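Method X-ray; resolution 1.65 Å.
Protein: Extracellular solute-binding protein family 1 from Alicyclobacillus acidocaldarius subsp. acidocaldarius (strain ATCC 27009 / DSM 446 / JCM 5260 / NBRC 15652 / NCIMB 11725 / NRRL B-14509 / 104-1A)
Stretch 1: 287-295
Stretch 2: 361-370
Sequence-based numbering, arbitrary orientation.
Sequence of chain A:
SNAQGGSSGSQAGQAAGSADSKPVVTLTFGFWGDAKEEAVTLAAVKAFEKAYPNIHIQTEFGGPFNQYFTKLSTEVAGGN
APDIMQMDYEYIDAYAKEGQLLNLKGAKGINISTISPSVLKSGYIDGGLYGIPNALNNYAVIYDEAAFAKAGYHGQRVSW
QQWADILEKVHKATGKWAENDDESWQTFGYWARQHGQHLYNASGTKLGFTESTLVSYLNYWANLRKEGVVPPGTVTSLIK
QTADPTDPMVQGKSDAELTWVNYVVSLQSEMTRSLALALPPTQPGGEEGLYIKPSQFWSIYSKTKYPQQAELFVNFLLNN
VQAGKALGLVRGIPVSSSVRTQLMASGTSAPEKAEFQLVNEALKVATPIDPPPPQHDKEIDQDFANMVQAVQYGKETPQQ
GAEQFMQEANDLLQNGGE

Stretch 1 287-295: EEGLYIKPS
Stretch 2, residues 361-370: EALKVATPID

Stretch 1 is extended at Glu288, bends at Gly289 (-82/-29) and is extended again from Leu290 to Pro294, with Lys293 and Pro294 in strand conformation, while stretch 2 enters on a helix that begins earlier in the chain, and is extended from Ala366 (phi/psi -68/145). The register is set by Tyr291 and Ala366, whose CA atoms lie 4.7 Å apart, and the contacts advance in the same sequence order along both chains, Leu290 meeting Thr367 and Ile292 meeting Ile369.

Glu288 (chi1 t, chi2 p) points its CA-to-CB bond toward stretch 2, bringing CG to 3.2 Å from Val365 O. Its OE2 turns back to accept a hydrogen bond from Leu290 N (2.9 Å, 160°). One water joins Glu288 O (2.5 Å) to Thr367 OG1 (2.7 Å); these two atoms are 3.9 Å apart.

Leu290 (t, p) supplies the direct hydrogen bond between the stretches: Thr367 N donates to Leu290 O at 3.0 Å and 164°, nearly linear. The same oxygen lies 3.4 Å from Ala366 CA in a CA-H...O contact. Leu290 CD2 packs on the helix, 3.8 Å from Ala362 CB and 3.7 Å from Val365 CG2.

Tyr291 (chi1 p, chi2 -81°) places CA 3.4 Å from Thr367 O, a second CA-H...O contact, and CD2 3.7 Å from Ile369 CG1, which approaches the ring obliquely.

Ile292 (m, m) packs against Ala362, Leu363 and Ala366: CD1 is 3.9 Å from Ala362 CB and 3.7 Å from Ala366 CB, and CG1 is 3.7 Å from Leu363 CD2. Its N is 4.3 Å from Thr367 O, too long for a direct hydrogen bond; a water spans the gap, accepting from Ile292 N (2.9 Å) and donating to Thr367 O (2.8 Å). Another donates to Ile292 O (3.0 Å) and accepts weakly from Ile369 N (3.3 Å).

The CA-to-CB bond of Lys293 (t, t, t, p) points away from stretch 2; Pro294 CD closes the contact, 3.8 Å from CD1 of Ile369 (t, t).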

# COMPACT_ATOMS: atom_id res chain seq x y z
N GLU A 287 17.91 7.65 -4.19
CA GLU A 287 16.73 8.42 -3.82
C GLU A 287 15.93 7.59 -2.83
O GLU A 287 16.23 6.41 -2.62
CB GLU A 287 15.91 8.73 -5.08
CG GLU A 287 16.72 9.50 -6.12
CD GLU A 287 15.93 10.00 -7.32
OE1 GLU A 287 14.69 9.92 -7.31
OE2 GLU A 287 16.58 10.46 -8.30
N GLU A 288 14.91 8.18 -2.24
CA GLU A 288 14.03 7.43 -1.36
C GLU A 288 13.12 6.54 -2.19
O GLU A 288 12.40 7.02 -3.08
CB GLU A 288 13.20 8.37 -0.46
CG GLU A 288 12.24 7.66 0.49
CD GLU A 288 12.93 6.65 1.40
OE1 GLU A 288 13.73 7.09 2.25
OE2 GLU A 288 12.67 5.42 1.28
N GLY A 289 13.15 5.24 -1.90
CA GLY A 289 12.27 4.29 -2.55
C GLY A 289 10.87 4.22 -1.97
O GLY A 289 9.92 3.87 -2.68
N LEU A 290 10.74 4.50 -0.68
CA LEU A 290 9.49 4.22 0.01
C LEU A 290 8.39 5.16 -0.44
O LEU A 290 8.62 6.35 -0.65
CB LEU A 290 9.68 4.34 1.51
CG LEU A 290 8.62 3.69 2.40
CD1 LEU A 290 8.58 2.17 2.22
CD2 LEU A 290 8.90 4.05 3.86
N TYR A 291 7.20 4.60 -0.60
CA TYR A 291 5.97 5.35 -0.83
C TYR A 291 4.90 4.75 0.06
O TYR A 291 5.00 3.61 0.52
CB TYR A 291 5.52 5.26 -2.29
CG TYR A 291 5.33 3.84 -2.78
CD1 TYR A 291 6.42 3.06 -3.17
CD2 TYR A 291 4.07 3.25 -2.79
CE1 TYR A 291 6.25 1.74 -3.58
CE2 TYR A 291 3.89 1.95 -3.21
CZ TYR A 291 4.99 1.19 -3.59
OH TYR A 291 4.82 -0.11 -4.00
N ILE A 292 3.85 5.53 0.28
CA ILE A 292 2.67 5.06 0.96
C ILE A 292 1.63 4.75 -0.11
O ILE A 292 1.33 5.59 -0.94
CB ILE A 292 2.11 6.12 1.93
CG1 ILE A 292 3.21 6.71 2.81
CG2 ILE A 292 1.00 5.52 2.78
CD1 ILE A 292 3.99 5.70 3.62
N LYS A 293 1.07 3.56 -0.07
CA LYS A 293 0.06 3.17 -1.04
C LYS A 293 -1.30 3.57 -0.48
O LYS A 293 -1.65 3.14 0.61
CB LYS A 293 0.11 1.66 -1.25
CG LYS A 293 -0.89 1.13 -2.27
CD LYS A 293 -0.69 -0.38 -2.44
CE LYS A 293 -1.91 -1.02 -3.09
NZ LYS A 293 -1.97 -0.68 -4.53
N PRO A 294 -2.06 4.40 -1.21
CA PRO A 294 -3.42 4.70 -0.79
C PRO A 294 -4.34 3.53 -1.09
O PRO A 294 -4.39 3.05 -2.23
CB PRO A 294 -3.77 5.93 -1.62
CG PRO A 294 -3.00 5.74 -2.89
CD PRO A 294 -1.74 5.00 -2.53
N SER A 295 -5.06 3.04 -0.10
CA SER A 295 -5.92 1.88 -0.33
C SER A 295 -7.06 2.25 -1.27
O SER A 295 -7.41 1.50 -2.18
CB SER A 295 -6.50 1.40 0.99
OG SER A 295 -5.44 1.09 1.88
N GLU A 361 6.75 6.59 11.20
CA GLU A 361 8.12 6.73 10.71
C GLU A 361 8.20 6.73 9.18
O GLU A 361 8.97 7.49 8.60
CB GLU A 361 9.03 5.69 11.32
CG GLU A 361 9.17 5.88 12.81
CD GLU A 361 9.67 7.28 13.16
OE1 GLU A 361 10.70 7.72 12.57
OE2 GLU A 361 9.03 7.95 14.00
N ALA A 362 7.39 5.89 8.53
CA ALA A 362 7.34 5.85 7.08
C ALA A 362 6.93 7.18 6.49
O ALA A 362 7.46 7.60 5.46
CB ALA A 362 6.39 4.77 6.61
N LEU A 363 5.97 7.83 7.13
CA LEU A 363 5.46 9.10 6.61
C LEU A 363 6.51 10.21 6.62
O LEU A 363 6.42 11.17 5.83
CB LEU A 363 4.23 9.53 7.38
CG LEU A 363 3.00 8.65 7.16
CD1 LEU A 363 1.95 8.96 8.20
CD2 LEU A 363 2.46 8.84 5.76
N LYS A 364 7.50 10.10 7.50
CA LYS A 364 8.58 11.08 7.53
C LYS A 364 9.47 11.03 6.29
O LYS A 364 10.01 12.06 5.88
CB LYS A 364 9.43 10.91 8.79
CG LYS A 364 8.68 11.22 10.06
CD LYS A 364 9.55 10.92 11.27
CE LYS A 364 8.84 11.28 12.56
NZ LYS A 364 9.64 10.78 13.71
N VAL A 365 9.61 9.86 5.67
CA VAL A 365 10.53 9.69 4.55
C VAL A 365 9.85 9.47 3.21
O VAL A 365 10.47 9.71 2.19
CB VAL A 365 11.52 8.51 4.77
CG1 VAL A 365 12.26 8.67 6.09
CG2 VAL A 365 10.82 7.15 4.72
N ALA A 366 8.60 9.01 3.19
CA ALA A 366 8.03 8.48 1.95
C ALA A 366 7.83 9.60 0.93
O ALA A 366 7.54 10.74 1.28
CB ALA A 366 6.71 7.79 2.23
N THR A 367 8.02 9.26 -0.33
CA THR A 367 7.74 10.19 -1.41
C THR A 367 6.50 9.69 -2.15
O THR A 367 6.05 8.57 -1.91
CB THR A 367 8.93 10.31 -2.36
OG1 THR A 367 9.11 9.08 -3.03
CG2 THR A 367 10.20 10.67 -1.60
N PRO A 368 5.94 10.52 -3.05
CA PRO A 368 4.69 10.11 -3.68
C PRO A 368 4.80 8.81 -4.47
O PRO A 368 5.83 8.52 -5.08
CB PRO A 368 4.38 11.28 -4.62
CG PRO A 368 5.00 12.46 -3.94
CD PRO A 368 6.29 11.91 -3.37
N ILE A 369 3.71 8.07 -4.46
CA ILE A 369 3.58 6.86 -5.25
C ILE A 369 3.69 7.20 -6.74
O ILE A 369 3.33 8.31 -7.16
CB ILE A 369 2.23 6.17 -4.91
CG1 ILE A 369 2.16 4.77 -5.52
CG2 ILE A 369 1.05 7.04 -5.32
CD1 ILE A 369 0.97 3.96 -5.04
N ASP A 370 4.20 6.26 -7.53
CA ASP A 370 4.27 6.41 -8.97
C ASP A 370 2.87 6.53 -9.56
O ASP A 370 1.89 6.09 -8.95
CB ASP A 370 4.88 5.18 -9.64
CG ASP A 370 6.39 5.02 -9.41
OD1 ASP A 370 7.04 5.83 -8.72
OD2 ASP A 370 6.93 4.03 -9.98
O HOH W 1 11.44 8.88 -4.45
O HOH W 2 3.82 8.42 -0.18
O HOH W 3 1.55 8.44 -1.98